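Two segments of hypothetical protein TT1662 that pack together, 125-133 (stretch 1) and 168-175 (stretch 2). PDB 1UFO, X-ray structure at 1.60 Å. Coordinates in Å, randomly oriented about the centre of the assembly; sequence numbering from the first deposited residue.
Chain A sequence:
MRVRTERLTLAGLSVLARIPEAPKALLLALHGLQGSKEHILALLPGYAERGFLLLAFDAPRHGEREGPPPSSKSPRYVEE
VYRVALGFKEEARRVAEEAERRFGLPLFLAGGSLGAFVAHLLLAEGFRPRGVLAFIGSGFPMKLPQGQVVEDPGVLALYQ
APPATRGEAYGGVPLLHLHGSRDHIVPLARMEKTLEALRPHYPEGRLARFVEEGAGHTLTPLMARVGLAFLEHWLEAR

Stretch 1 125-133: EGFRPRGVL
Stretch 2 (168-175) EAYGGVPL

Stretch 1 leaves a helix at Glu125 (phi/psi -101/15) and runs as loop toward a strand that includes Val132 and Leu133; Val132 forms a parallel bridge with Leu175. The CA atoms of Gly126 and Ala169 lie 5.7 Å apart, those of Gly131 and Pro174 4.6 Å, and those of Val132 and Leu175 4.8 Å. At Gly126 (86/17) a CB would jam against the preceding carbonyl. The CA-to-CB bond of Phe127 (-76/135, t) points away.

Arg128 (-123/75; m, m, t, chi4 79°) starts sideways, but its charged guanidinium reaches a carbonyl: NH1 donates a hydrogen bond to Ala169 O (2.9 Å), near the guanidinium plane, while Gly171 CA lies over one face, 3.6 Å from Arg128 CZ. A CB on Gly171 would clash there. Ala169 (-89/-10) and Tyr170 (-73/-13, m) lead into a type I' turn centred on Gly171 (57/25) and Gly172 (65/22), closed by Val173 N to Tyr170 O (3.1 Å).

Pro129 (-75/175, C-gamma endo) makes apolar contact, CG to Val173 CG1 4.1 Å; the CA-to-CB bond of Val173 (-60/131, t) points toward stretch 1. That of Arg130 (-76/-20; m, m, m, chi4 -87°) points away. Extended Gly131 (-180/160) makes a CA-H...O contact, CA to Pro174 O 3.3 Å; this oxygen of Pro174 (-53/131, C-gamma exo) also accepts Val132 N (2.8 Å). Val132 (-137/136, t) and Leu175 (-142/124, t/p) share a sheet face, so Val132 CG1 meets Leu175 CD1 (3.7 Å); Val132 CG2 meets Val173 CG1 (4.1 Å). Leu175 CA makes a CA-H...O contact with Val132 O (3.4 Å). Leu133 (-107/124, m/t) follows.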

# COMPACT_ATOMS: atom_id res chain seq x y z
N GLU A 125 -3.65 -6.66 23.99
CA GLU A 125 -4.33 -7.40 25.06
C GLU A 125 -4.91 -8.71 24.54
O GLU A 125 -5.76 -9.34 25.19
CB GLU A 125 -5.38 -6.51 25.78
CG GLU A 125 -6.67 -6.32 25.08
CD GLU A 125 -7.76 -5.72 25.99
OE1 GLU A 125 -8.95 -5.97 25.67
OE2 GLU A 125 -7.41 -5.01 27.00
N GLY A 126 -4.46 -9.10 23.35
CA GLY A 126 -4.83 -10.40 22.79
C GLY A 126 -6.11 -10.52 22.01
O GLY A 126 -6.60 -11.63 21.77
N PHE A 127 -6.66 -9.38 21.58
CA PHE A 127 -7.86 -9.48 20.72
C PHE A 127 -7.32 -9.91 19.33
O PHE A 127 -6.32 -9.36 18.86
CB PHE A 127 -8.58 -8.11 20.65
CG PHE A 127 -9.77 -8.15 19.78
CD1 PHE A 127 -10.84 -9.01 20.12
CD2 PHE A 127 -9.82 -7.43 18.65
CE1 PHE A 127 -11.96 -9.13 19.29
CE2 PHE A 127 -10.97 -7.55 17.80
CZ PHE A 127 -12.01 -8.42 18.15
N ARG A 128 -7.98 -10.90 18.67
CA ARG A 128 -7.45 -11.47 17.46
C ARG A 128 -8.39 -11.40 16.25
O ARG A 128 -9.02 -12.43 15.87
CB ARG A 128 -7.05 -12.92 17.73
CG ARG A 128 -5.95 -13.08 18.77
CD ARG A 128 -4.55 -12.72 18.22
NE ARG A 128 -3.51 -12.70 19.24
CZ ARG A 128 -2.88 -13.75 19.77
NH1 ARG A 128 -1.97 -13.54 20.73
NH2 ARG A 128 -3.11 -15.00 19.31
N PRO A 129 -8.54 -10.21 15.64
CA PRO A 129 -9.39 -10.04 14.46
C PRO A 129 -8.60 -10.66 13.27
O PRO A 129 -7.43 -11.06 13.41
CB PRO A 129 -9.55 -8.55 14.31
CG PRO A 129 -8.18 -8.01 14.83
CD PRO A 129 -7.79 -8.97 15.97
N ARG A 130 -9.23 -10.70 12.11
CA ARG A 130 -8.59 -11.26 10.94
C ARG A 130 -7.56 -10.30 10.34
O ARG A 130 -6.75 -10.73 9.53
CB ARG A 130 -9.66 -11.62 9.89
CG ARG A 130 -10.37 -12.90 10.34
CD ARG A 130 -9.45 -14.16 9.99
NE ARG A 130 -9.31 -14.25 8.54
CZ ARG A 130 -10.16 -14.89 7.74
NH1 ARG A 130 -9.94 -14.90 6.41
NH2 ARG A 130 -11.22 -15.56 8.25
N GLY A 131 -7.66 -8.99 10.66
CA GLY A 131 -6.68 -8.05 10.10
C GLY A 131 -7.05 -6.69 10.63
O GLY A 131 -8.17 -6.48 11.12
N VAL A 132 -6.08 -5.77 10.60
CA VAL A 132 -6.32 -4.43 11.16
C VAL A 132 -5.76 -3.38 10.24
O VAL A 132 -4.63 -3.57 9.71
CB VAL A 132 -5.52 -4.31 12.50
CG1 VAL A 132 -5.63 -2.86 13.06
CG2 VAL A 132 -6.13 -5.28 13.58
N LEU A 133 -6.54 -2.29 10.02
CA LEU A 133 -6.04 -1.12 9.26
C LEU A 133 -5.84 -0.02 10.30
O LEU A 133 -6.73 0.34 11.05
CB LEU A 133 -7.08 -0.61 8.23
CG LEU A 133 -7.55 -1.69 7.25
CD1 LEU A 133 -8.57 -1.02 6.30
CD2 LEU A 133 -6.37 -2.17 6.36
N GLU A 168 4.77 -9.48 21.00
CA GLU A 168 4.57 -10.89 21.15
C GLU A 168 3.09 -11.23 21.47
O GLU A 168 2.67 -12.37 21.25
CB GLU A 168 5.53 -11.38 22.22
CG GLU A 168 5.23 -10.94 23.64
CD GLU A 168 5.57 -9.49 23.96
OE1 GLU A 168 6.37 -8.82 23.24
OE2 GLU A 168 5.05 -9.03 25.01
N ALA A 169 2.29 -10.28 21.93
CA ALA A 169 0.88 -10.56 22.25
C ALA A 169 -0.03 -10.37 21.01
O ALA A 169 -1.19 -10.75 21.03
CB ALA A 169 0.39 -9.61 23.40
N TYR A 170 0.55 -9.79 19.94
CA TYR A 170 -0.24 -9.49 18.69
C TYR A 170 -0.58 -10.71 17.86
O TYR A 170 -1.42 -10.62 16.95
CB TYR A 170 0.53 -8.51 17.79
CG TYR A 170 0.49 -7.03 18.24
CD1 TYR A 170 0.25 -6.01 17.29
CD2 TYR A 170 0.75 -6.62 19.57
CE1 TYR A 170 0.24 -4.64 17.64
CE2 TYR A 170 0.76 -5.25 19.92
CZ TYR A 170 0.51 -4.28 18.96
OH TYR A 170 0.57 -3.00 19.30
N GLY A 171 0.08 -11.86 18.15
CA GLY A 171 -0.24 -13.07 17.43
C GLY A 171 -0.12 -13.04 15.91
O GLY A 171 -0.81 -13.80 15.20
N GLY A 172 0.73 -12.14 15.44
CA GLY A 172 0.97 -12.03 14.01
C GLY A 172 -0.27 -11.58 13.25
O GLY A 172 -0.33 -11.80 12.05
N VAL A 173 -1.23 -10.94 13.91
CA VAL A 173 -2.44 -10.50 13.20
C VAL A 173 -2.04 -9.51 12.06
O VAL A 173 -1.30 -8.54 12.29
CB VAL A 173 -3.37 -9.73 14.15
CG1 VAL A 173 -4.47 -8.99 13.36
CG2 VAL A 173 -3.96 -10.75 15.18
N PRO A 174 -2.53 -9.72 10.83
CA PRO A 174 -2.19 -8.81 9.73
C PRO A 174 -2.48 -7.36 10.11
O PRO A 174 -3.55 -7.03 10.60
CB PRO A 174 -3.09 -9.23 8.57
CG PRO A 174 -3.23 -10.85 8.84
CD PRO A 174 -3.38 -10.87 10.40
N LEU A 175 -1.50 -6.51 9.86
CA LEU A 175 -1.61 -5.13 10.27
C LEU A 175 -1.01 -4.22 9.23
O LEU A 175 0.16 -4.36 8.87
CB LEU A 175 -0.86 -4.92 11.63
CG LEU A 175 -0.62 -3.47 12.12
CD1 LEU A 175 -1.96 -2.87 12.34
CD2 LEU A 175 0.15 -3.47 13.39